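Amine oxidase (Emericella nidulans, PDB 3PGB) is a copper amine oxidase, carrying one topaquinone per subunit, that probably oxidises primary amines such as methylamine to the aldehyde. Local coordinates at residues L204-G209 and F299-P304; L415-D420 and H441-C446; L447-A452 and V471-R476. One frame throughout, in Å; residues are numbered along the deposited sequence.

Interaction 1 (L204-G209 and F299-P304); sequences LDLWNG and FVKLKP
Asp-205 and Lys-301 form a surface salt bridge beside a partly buried apolar patch, where the C-terminal end of helix 200-207 meets the irregular chain that follows helix 287-294. Lys-301 runs out fully extended beyond CG and meets the aspartate side chain roughly at right angles. Its NZ reaches OD2 of Asp-205 at 2.7 Å on the syn lone pair. The first torsion of the aspartate (chi1 -166°) sets its CG anti to the backbone N. That same OD2 also bonds to the hydroxyl of Tyr-294, giving the charge a second partner. Further back along the lysine, its CB packs on Leu-206 CD1 at 3.9 Å. Helix 287-294, which carries Tyr-294, lies close to the five-stranded antiparallel sheet 219-284; an antiparallel sheet with helices packed beside it is consistent with an N2/N3-type domain of copper amine oxidases. The Pro-304 ring lies alongside the five-membered part of the Trp-207 indole, its CB 3.5 Å from CD1; both side chains also rest on Leu-256 of strand 255-263. Two waters bridge the segments through the carbonyl of Leu-302. One donates to Leu-206 O at 2.6 Å and to Leu-302 O at 2.7 Å. The other, in the plane of the indole, accepts from Trp-207 NE1 at 2.9 Å and donates to Leu-302 O.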
loop_
_atom_site.group_PDB
_atom_site.type_symbol
_atom_site.label_atom_id
_atom_site.label_comp_id
_atom_site.label_asym_id
_atom_site.label_seq_id
_atom_site.Cartn_x
_atom_site.Cartn_y
_atom_site.Cartn_z
ATOM N N LEU A 204 -30.621 -31.524 20.576
ATOM C CA LEU A 204 -31.819 -30.781 20.983
ATOM C C LEU A 204 -31.589 -30.080 22.316
ATOM O O LEU A 204 -32.015 -28.944 22.510
ATOM C CB LEU A 204 -33.033 -31.718 21.101
ATOM C CG LEU A 204 -33.963 -31.812 19.889
ATOM C CD1 LEU A 204 -34.907 -33.001 20.030
ATOM C CD2 LEU A 204 -34.747 -30.510 19.722
ATOM N N ASP A 205 -30.924 -30.773 23.236
ATOM C CA ASP A 205 -30.654 -30.231 24.567
ATOM C C ASP A 205 -29.577 -29.139 24.533
ATOM O O ASP A 205 -29.578 -28.220 25.354
ATOM C CB ASP A 205 -30.214 -31.352 25.507
ATOM C CG ASP A 205 -30.242 -30.934 26.961
ATOM O OD1 ASP A 205 -31.320 -30.512 27.427
ATOM O OD2 ASP A 205 -29.194 -31.033 27.638
ATOM N N LEU A 206 -28.670 -29.246 23.570
ATOM C CA LEU A 206 -27.500 -28.387 23.513
ATOM C C LEU A 206 -27.862 -27.076 22.827
ATOM O O LEU A 206 -27.494 -26.002 23.304
ATOM C CB LEU A 206 -26.366 -29.113 22.770
ATOM C CG LEU A 206 -24.918 -29.057 23.272
ATOM C CD1 LEU A 206 -24.813 -29.016 24.783
ATOM C CD2 LEU A 206 -24.167 -30.274 22.737
ATOM N N TRP A 207 -28.599 -27.170 21.717
ATOM C CA TRP A 207 -28.890 -26.012 20.866
ATOM C C TRP A 207 -30.325 -25.940 20.304
ATOM O O TRP A 207 -30.570 -25.189 19.355
ATOM C CB TRP A 207 -27.931 -26.001 19.676
ATOM C CG TRP A 207 -26.539 -26.458 19.959
ATOM C CD1 TRP A 207 -25.627 -25.867 20.786
ATOM C CD2 TRP A 207 -25.884 -27.588 19.382
ATOM N NE1 TRP A 207 -24.449 -26.567 20.769
ATOM C CE2 TRP A 207 -24.578 -27.630 19.914
ATOM C CE3 TRP A 207 -26.275 -28.574 18.473
ATOM C CZ2 TRP A 207 -23.658 -28.624 19.561
ATOM C CZ3 TRP A 207 -25.359 -29.561 18.120
ATOM C CH2 TRP A 207 -24.069 -29.577 18.666
ATOM N N ASN A 208 -31.264 -26.696 20.881
ATOM C CA ASN A 208 -32.644 -26.789 20.360
ATOM C C ASN A 208 -32.683 -27.093 18.861
ATOM O O ASN A 208 -33.483 -26.516 18.133
ATOM C CB ASN A 208 -33.450 -25.509 20.667
ATOM C CG ASN A 208 -33.704 -25.305 22.160
ATOM O OD1 ASN A 208 -33.646 -26.248 22.951
ATOM N ND2 ASN A 208 -33.999 -24.066 22.547
ATOM N N GLY A 209 -31.822 -28.002 18.405
ATOM C CA GLY A 209 -31.717 -28.309 16.979
ATOM C C GLY A 209 -31.459 -29.763 16.627
ATOM O O GLY A 209 -31.106 -30.570 17.483
ATOM N N PHE A 299 -21.781 -32.199 33.939
ATOM C CA PHE A 299 -21.293 -32.045 32.569
ATOM C C PHE A 299 -21.487 -30.617 32.071
ATOM O O PHE A 299 -22.578 -30.057 32.175
ATOM C CB PHE A 299 -22.010 -33.014 31.637
ATOM C CG PHE A 299 -21.467 -33.022 30.242
ATOM C CD1 PHE A 299 -20.422 -33.865 29.896
ATOM C CD2 PHE A 299 -22.004 -32.194 29.272
ATOM C CE1 PHE A 299 -19.923 -33.885 28.605
ATOM C CE2 PHE A 299 -21.510 -32.200 27.986
ATOM C CZ PHE A 299 -20.470 -33.049 27.646
ATOM N N VAL A 300 -20.423 -30.045 31.518
ATOM C CA VAL A 300 -20.434 -28.662 31.061
ATOM C C VAL A 300 -21.047 -28.563 29.667
ATOM O O VAL A 300 -20.521 -29.123 28.703
ATOM C CB VAL A 300 -19.014 -28.064 31.059
ATOM C CG1 VAL A 300 -19.010 -26.689 30.420
ATOM C CG2 VAL A 300 -18.477 -27.995 32.481
ATOM N N LYS A 301 -22.169 -27.853 29.580
ATOM C CA LYS A 301 -22.865 -27.628 28.323
ATOM C C LYS A 301 -22.598 -26.196 27.917
ATOM O O LYS A 301 -22.838 -25.284 28.705
ATOM C CB LYS A 301 -24.365 -27.854 28.496
ATOM C CG LYS A 301 -24.722 -29.269 28.917
ATOM C CD LYS A 301 -26.213 -29.417 29.218
ATOM C CE LYS A 301 -26.546 -30.843 29.646
ATOM N NZ LYS A 301 -27.960 -31.024 30.078
ATOM N N LEU A 302 -22.093 -26.001 26.701
ATOM C CA LEU A 302 -21.717 -24.669 26.222
ATOM C C LEU A 302 -22.706 -24.141 25.177
ATOM O O LEU A 302 -23.289 -24.908 24.408
ATOM C CB LEU A 302 -20.293 -24.694 25.658
ATOM C CG LEU A 302 -19.208 -25.133 26.646
ATOM C CD1 LEU A 302 -17.853 -25.235 25.960
ATOM C CD2 LEU A 302 -19.133 -24.186 27.837
ATOM N N LYS A 303 -22.865 -22.819 25.152
ATOM C CA LYS A 303 -23.926 -22.166 24.384
ATOM C C LYS A 303 -23.665 -22.147 22.870
ATOM O O LYS A 303 -22.516 -22.092 22.434
ATOM C CB LYS A 303 -24.118 -20.722 24.872
ATOM C CG LYS A 303 -24.568 -20.566 26.334
ATOM C CD LYS A 303 -24.426 -19.096 26.775
ATOM C CE LYS A 303 -24.532 -18.898 28.297
ATOM N NZ LYS A 303 -25.946 -18.775 28.764
ATOM N N PRO A 304 -24.739 -22.170 22.064
ATOM C CA PRO A 304 -24.606 -22.042 20.621
ATOM C C PRO A 304 -24.353 -20.611 20.162
ATOM O O PRO A 304 -24.587 -19.657 20.909
ATOM C CB PRO A 304 -25.979 -22.461 20.116
ATOM C CG PRO A 304 -26.890 -22.045 21.181
ATOM C CD PRO A 304 -26.151 -22.275 22.464
HETATM O O HOH W 1 -25.853 -25.189 25.219
HETATM O O HOH W 2 -21.847 -26.048 21.981
#

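Interaction 2 (L415-D420 and H441-C446); sequences LLKGYD and HVDSLC
Leu-415 lies against the backbone of Asp-443 and Ser-444, its own N donating to Asp-443 O at 3.0 Å in a nearly straight bond (172° at the hydrogen). From there its side chain follows the turning chain of 441-446. CB sits 3.9 Å from Asp-443 O. CG, anti to the carbonyl carbon (chi1 -57°), comes to 3.6 Å from Ser-444 O. Of the two methyls CD1 is the nearer to that oxygen, at 3.5 Å. CD1 also meets CB of Cys-446 at 3.9 Å. Cys-446 is disulfide-bonded to Cys-421, which Leu-415 also touches, so the leucine packs beside the covalent link between the loop and strand 437-451. That strand is kinked here by a classic beta bulge, in which Ser-444 and Leu-445 both face Leu-428 on strand 426-434; Ser-444 OG turns back to the carbonyl of His-441. On the loop side, Asp-420 OD2 takes the N-H of Leu-416 and steadies the turn, and OD1 of the same residue pairs with Arg-458 of the second subunit. Two residues beyond Leu-415, Lys-417 crosses to Asp-443, NZ meeting OD1 at 2.7 Å on the anti side, 26° out of the carboxylate plane. The ammonium also sits against the ring of Tyr-427 in a cation-pi contact and makes long, weak ion pairs with Glu-414 and Glu-769, surroundings that would favour a positively charged lysine.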
loop_
_atom_site.group_PDB
_atom_site.type_symbol
_atom_site.label_atom_id
_atom_site.label_comp_id
_atom_site.label_asym_id
_atom_site.label_seq_id
_atom_site.Cartn_x
_atom_site.Cartn_y
_atom_site.Cartn_z
ATOM N N LEU A 415 -20.963 -7.994 -11.428
ATOM C CA LEU A 415 -20.597 -6.932 -10.490
ATOM C C LEU A 415 -21.754 -5.956 -10.298
ATOM O O LEU A 415 -22.569 -5.767 -11.203
ATOM C CB LEU A 415 -19.372 -6.181 -11.016
ATOM C CG LEU A 415 -18.137 -7.044 -11.277
ATOM C CD1 LEU A 415 -16.997 -6.205 -11.828
ATOM C CD2 LEU A 415 -17.702 -7.754 -10.001
ATOM N N LEU A 416 -21.838 -5.344 -9.120
ATOM C CA LEU A 416 -22.796 -4.264 -8.909
ATOM C C LEU A 416 -22.189 -2.993 -9.476
ATOM O O LEU A 416 -21.169 -2.507 -8.985
ATOM C CB LEU A 416 -23.129 -4.083 -7.428
ATOM C CG LEU A 416 -23.856 -5.240 -6.734
ATOM C CD1 LEU A 416 -24.342 -4.797 -5.365
ATOM C CD2 LEU A 416 -25.034 -5.759 -7.559
ATOM N N LYS A 417 -22.817 -2.464 -10.521
ATOM C CA LYS A 417 -22.299 -1.290 -11.217
ATOM C C LYS A 417 -22.379 -0.071 -10.319
ATOM O O LYS A 417 -23.356 0.111 -9.609
ATOM C CB LYS A 417 -23.069 -1.052 -12.512
ATOM C CG LYS A 417 -22.829 -2.129 -13.542
ATOM C CD LYS A 417 -23.870 -2.137 -14.640
ATOM C CE LYS A 417 -23.512 -3.164 -15.697
ATOM N NZ LYS A 417 -24.634 -4.094 -15.961
ATOM N N GLY A 418 -21.325 0.739 -10.335
ATOM C CA GLY A 418 -21.230 1.909 -9.468
ATOM C C GLY A 418 -20.689 1.613 -8.077
ATOM O O GLY A 418 -20.340 2.540 -7.347
ATOM N N TYR A 419 -20.614 0.333 -7.702
ATOM C CA TYR A 419 -20.144 -0.059 -6.377
ATOM C C TYR A 419 -18.861 -0.880 -6.464
ATOM O O TYR A 419 -17.835 -0.485 -5.919
ATOM C CB TYR A 419 -21.248 -0.806 -5.618
ATOM C CG TYR A 419 -22.341 0.125 -5.129
ATOM C CD1 TYR A 419 -23.259 0.673 -6.018
ATOM C CD2 TYR A 419 -22.439 0.485 -3.786
ATOM C CE1 TYR A 419 -24.252 1.540 -5.584
ATOM C CE2 TYR A 419 -23.437 1.352 -3.342
ATOM C CZ TYR A 419 -24.337 1.874 -4.251
ATOM O OH TYR A 419 -25.328 2.737 -3.842
ATOM N N ASP A 420 -18.916 -2.011 -7.158
ATOM C CA ASP A 420 -17.731 -2.834 -7.388
ATOM C C ASP A 420 -16.730 -2.122 -8.294
ATOM O O ASP A 420 -15.527 -2.271 -8.115
ATOM C CB ASP A 420 -18.123 -4.179 -8.003
ATOM C CG ASP A 420 -18.726 -5.133 -6.986
ATOM O OD1 ASP A 420 -18.150 -5.273 -5.886
ATOM O OD2 ASP A 420 -19.767 -5.751 -7.286
ATOM N N HIS A 441 -21.630 -15.268 -16.927
ATOM C CA HIS A 441 -21.743 -14.223 -15.919
ATOM C C HIS A 441 -21.693 -12.885 -16.635
ATOM O O HIS A 441 -20.628 -12.451 -17.085
ATOM C CB HIS A 441 -20.594 -14.303 -14.909
ATOM C CG HIS A 441 -20.641 -15.515 -14.033
ATOM N ND1 HIS A 441 -21.790 -15.920 -13.384
ATOM C CD2 HIS A 441 -19.678 -16.402 -13.689
ATOM C CE1 HIS A 441 -21.533 -17.010 -12.681
ATOM N NE2 HIS A 441 -20.258 -17.320 -12.844
ATOM N N VAL A 442 -22.849 -12.237 -16.746
ATOM C CA VAL A 442 -22.951 -10.987 -17.481
ATOM C C VAL A 442 -22.245 -9.892 -16.706
ATOM O O VAL A 442 -22.437 -9.775 -15.506
ATOM C CB VAL A 442 -24.423 -10.582 -17.707
ATOM C CG1 VAL A 442 -24.509 -9.190 -18.340
ATOM C CG2 VAL A 442 -25.122 -11.613 -18.572
ATOM N N ASP A 443 -21.421 -9.105 -17.392
ATOM C CA ASP A 443 -20.765 -7.957 -16.782
ATOM C C ASP A 443 -20.082 -8.354 -15.476
ATOM O O ASP A 443 -20.389 -7.826 -14.400
ATOM C CB ASP A 443 -21.773 -6.831 -16.551
ATOM C CG ASP A 443 -22.429 -6.356 -17.839
ATOM O OD1 ASP A 443 -23.539 -5.787 -17.758
ATOM O OD2 ASP A 443 -21.844 -6.540 -18.927
ATOM N N SER A 444 -19.162 -9.305 -15.595
ATOM C CA SER A 444 -18.379 -9.793 -14.463
ATOM C C SER A 444 -16.935 -9.275 -14.484
ATOM O O SER A 444 -16.283 -9.265 -13.453
ATOM C CB SER A 444 -18.402 -11.318 -14.425
ATOM O OG SER A 444 -18.364 -11.862 -15.730
ATOM N N LEU A 445 -16.432 -8.871 -15.648
ATOM C CA LEU A 445 -15.183 -8.106 -15.716
ATOM C C LEU A 445 -15.542 -6.634 -15.852
ATOM O O LEU A 445 -16.570 -6.298 -16.441
ATOM C CB LEU A 445 -14.329 -8.513 -16.915
ATOM C CG LEU A 445 -13.687 -9.898 -16.919
ATOM C CD1 LEU A 445 -12.976 -10.148 -18.247
ATOM C CD2 LEU A 445 -12.720 -10.070 -15.748
ATOM N N CYS A 446 -14.704 -5.757 -15.313
ATOM C CA CYS A 446 -14.854 -4.336 -15.586
ATOM C C CYS A 446 -13.522 -3.701 -15.965
ATOM O O CYS A 446 -12.445 -4.178 -15.583
ATOM C CB CYS A 446 -15.524 -3.611 -14.413
ATOM S SG CYS A 446 -14.515 -3.342 -12.963
#

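Interaction 3 (L447-A452 and V471-R476); sequences LFEFDA and VYFTLR
Leu-447 and Leu-475 lie side by side at the tight end of this antiparallel strand pair, CD2 to CD1 at 3.4 Å, and the same CD2 reaches Phe-473 CZ at 3.6 Å. On the opposite face of the sheet, Phe-448 packs on Thr-474: its CG sits between the backbone N and the carbonyl carbon (chi1 60°), and the threonine CB comes over one ring face, 3.9 Å from the centroid. Arg-476 presents one guanidinium face to Phe-448 CZ, while its NE bonds to Ser-489. Next along, Phe-450 CB sits over one face of the Tyr-472 ring, toward its rim, in a CH-pi contact 4.1 Å from the centroid, the two rings inclined at 50°, and Ala-452 CB meets the tyrosine's edge. The packing is looser where the leucine-bearing face carries Glu-449, Asp-451 and Val-471: Asp-451 OD2 lies 4.4 Å from Val-471 CG2, and both acids turn to outside partners, Glu-449 to Arg-337 and Asp-451 to Lys-469. Pro-327 and Pro-328 of the second subunit pack here. Four backbone bonds join Phe-448 with Thr-474 and Phe-450 with Tyr-472, the regular antiparallel pairing of the large beta-sandwich domain of copper amine oxidases.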
loop_
_atom_site.group_PDB
_atom_site.type_symbol
_atom_site.label_atom_id
_atom_site.label_comp_id
_atom_site.label_asym_id
_atom_site.label_seq_id
_atom_site.Cartn_x
_atom_site.Cartn_y
_atom_site.Cartn_z
ATOM N N LEU A 447 -13.618 -2.640 -16.758
ATOM C CA LEU A 447 -12.466 -1.915 -17.256
ATOM C C LEU A 447 -12.757 -0.450 -17.019
ATOM O O LEU A 447 -13.853 0.011 -17.328
ATOM C CB LEU A 447 -12.285 -2.161 -18.758
ATOM C CG LEU A 447 -11.898 -3.567 -19.224
ATOM C CD1 LEU A 447 -11.966 -3.665 -20.737
ATOM C CD2 LEU A 447 -10.502 -3.930 -18.722
ATOM N N PHE A 448 -11.794 0.288 -16.481
ATOM C CA PHE A 448 -11.999 1.710 -16.279
ATOM C C PHE A 448 -10.727 2.489 -16.009
ATOM O O PHE A 448 -9.780 1.985 -15.401
ATOM C CB PHE A 448 -12.982 1.952 -15.123
ATOM C CG PHE A 448 -12.529 1.385 -13.810
ATOM C CD1 PHE A 448 -12.779 0.060 -13.488
ATOM C CD2 PHE A 448 -11.852 2.179 -12.892
ATOM C CE1 PHE A 448 -12.366 -0.466 -12.274
ATOM C CE2 PHE A 448 -11.436 1.657 -11.678
ATOM C CZ PHE A 448 -11.694 0.334 -11.369
ATOM N N GLU A 449 -10.734 3.737 -16.466
ATOM C CA GLU A 449 -9.766 4.723 -16.015
ATOM C C GLU A 449 -10.188 5.277 -14.653
ATOM O O GLU A 449 -11.373 5.291 -14.311
ATOM C CB GLU A 449 -9.652 5.868 -17.015
ATOM C CG GLU A 449 -8.827 5.551 -18.233
ATOM C CD GLU A 449 -8.401 6.813 -18.948
ATOM O OE1 GLU A 449 -9.271 7.682 -19.156
ATOM O OE2 GLU A 449 -7.205 6.951 -19.282
ATOM N N PHE A 450 -9.215 5.736 -13.882
ATOM C CA PHE A 450 -9.494 6.315 -12.576
ATOM C C PHE A 450 -8.457 7.376 -12.275
ATOM O O PHE A 450 -7.262 7.114 -12.347
ATOM C CB PHE A 450 -9.485 5.225 -11.497
ATOM C CG PHE A 450 -10.088 5.657 -10.194
ATOM C CD1 PHE A 450 -11.440 5.461 -9.942
ATOM C CD2 PHE A 450 -9.306 6.261 -9.219
ATOM C CE1 PHE A 450 -12.002 5.862 -8.739
ATOM C CE2 PHE A 450 -9.862 6.667 -8.009
ATOM C CZ PHE A 450 -11.207 6.464 -7.769
ATOM N N ASP A 451 -8.923 8.584 -11.971
ATOM C CA ASP A 451 -8.042 9.683 -11.590
ATOM C C ASP A 451 -7.723 9.543 -10.109
ATOM O O ASP A 451 -8.574 9.799 -9.267
ATOM C CB ASP A 451 -8.716 11.025 -11.867
ATOM C CG ASP A 451 -7.812 12.214 -11.579
ATOM O OD1 ASP A 451 -8.259 13.358 -11.795
ATOM O OD2 ASP A 451 -6.663 12.025 -11.144
ATOM N N ALA A 452 -6.493 9.125 -9.806
ATOM C CA ALA A 452 -6.069 8.868 -8.428
ATOM C C ALA A 452 -6.232 10.109 -7.573
ATOM O O ALA A 452 -6.100 11.232 -8.067
ATOM C CB ALA A 452 -4.629 8.402 -8.396
ATOM N N VAL A 471 -3.578 9.456 -13.781
ATOM C CA VAL A 471 -4.689 8.740 -14.389
ATOM C C VAL A 471 -4.216 7.342 -14.772
ATOM O O VAL A 471 -3.250 7.200 -15.529
ATOM C CB VAL A 471 -5.229 9.477 -15.626
ATOM C CG1 VAL A 471 -6.435 8.738 -16.191
ATOM C CG2 VAL A 471 -5.599 10.908 -15.267
ATOM N N TYR A 472 -4.884 6.321 -14.236
ATOM C CA TYR A 472 -4.481 4.933 -14.446
ATOM C C TYR A 472 -5.642 4.037 -14.886
ATOM O O TYR A 472 -6.808 4.373 -14.671
ATOM C CB TYR A 472 -3.822 4.376 -13.177
ATOM C CG TYR A 472 -4.725 4.271 -11.967
ATOM C CD1 TYR A 472 -5.380 3.085 -11.661
ATOM C CD2 TYR A 472 -4.898 5.351 -11.109
ATOM C CE1 TYR A 472 -6.208 2.987 -10.547
ATOM C CE2 TYR A 472 -5.714 5.259 -9.998
ATOM C CZ TYR A 472 -6.367 4.077 -9.723
ATOM O OH TYR A 472 -7.173 3.997 -8.615
ATOM N N PHE A 473 -5.300 2.896 -15.489
ATOM C CA PHE A 473 -6.279 1.939 -16.016
ATOM C C PHE A 473 -6.348 0.673 -15.158
ATOM O O PHE A 473 -5.318 0.169 -14.715
ATOM C CB PHE A 473 -5.909 1.582 -17.451
ATOM C CG PHE A 473 -6.916 0.728 -18.150
ATOM C CD1 PHE A 473 -8.030 1.297 -18.742
ATOM C CD2 PHE A 473 -6.736 -0.645 -18.243
ATOM C CE1 PHE A 473 -8.965 0.509 -19.400
ATOM C CE2 PHE A 473 -7.663 -1.440 -18.897
ATOM C CZ PHE A 473 -8.781 -0.862 -19.479
ATOM N N THR A 474 -7.562 0.168 -14.938
ATOM C CA THR A 474 -7.802 -1.011 -14.091
ATOM C C THR A 474 -8.645 -2.062 -14.800
ATOM O O THR A 474 -9.643 -1.737 -15.437
ATOM C CB THR A 474 -8.551 -0.634 -12.776
ATOM O OG1 THR A 474 -7.724 0.207 -11.954
ATOM C CG2 THR A 474 -8.940 -1.883 -11.993
ATOM N N LEU A 475 -8.228 -3.318 -14.694
ATOM C CA LEU A 475 -9.034 -4.459 -15.122
ATOM C C LEU A 475 -9.354 -5.228 -13.865
ATOM O O LEU A 475 -8.440 -5.576 -13.117
ATOM C CB LEU A 475 -8.263 -5.356 -16.096
ATOM C CG LEU A 475 -8.852 -6.744 -16.420
ATOM C CD1 LEU A 475 -10.340 -6.677 -16.772
ATOM C CD2 LEU A 475 -8.081 -7.410 -17.550
ATOM N N ARG A 476 -10.633 -5.492 -13.619
ATOM C CA ARG A 476 -11.024 -6.106 -12.358
ATOM C C ARG A 476 -12.008 -7.266 -12.484
ATOM O O ARG A 476 -12.879 -7.279 -13.347
ATOM C CB ARG A 476 -11.594 -5.040 -11.431
ATOM C CG ARG A 476 -12.194 -5.561 -10.148
ATOM C CD ARG A 476 -12.549 -4.420 -9.236
ATOM N NE ARG A 476 -11.385 -3.609 -8.883
ATOM C CZ ARG A 476 -11.449 -2.406 -8.318
ATOM N NH1 ARG A 476 -12.625 -1.845 -8.036
ATOM N NH2 ARG A 476 -10.326 -1.749 -8.033
#

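How the interactions relate
From the N terminus the three contacts come in series, none enclosing or crossing another. Interaction 1 closes a long loop of 89 residues that contains the five-stranded sheet 219-284, and so ties helix 200-207 to the irregular chain after helix 287-294. It stands apart, its centre about 43 Å from the centre of interaction 2 and about 52 Å from that of interaction 3. The later two lie in the enzyme domain and close short loops of 20 and 18 residues. They share strand 437-451, since Leu-447 directly follows Cys-446, and they touch: Arg-476 N probably bonds to Cys-446 O, and its NH1 to Asp-420 O. Loop 415-420 is thereby joined to strand 464-479, and both contacts border the second subunit.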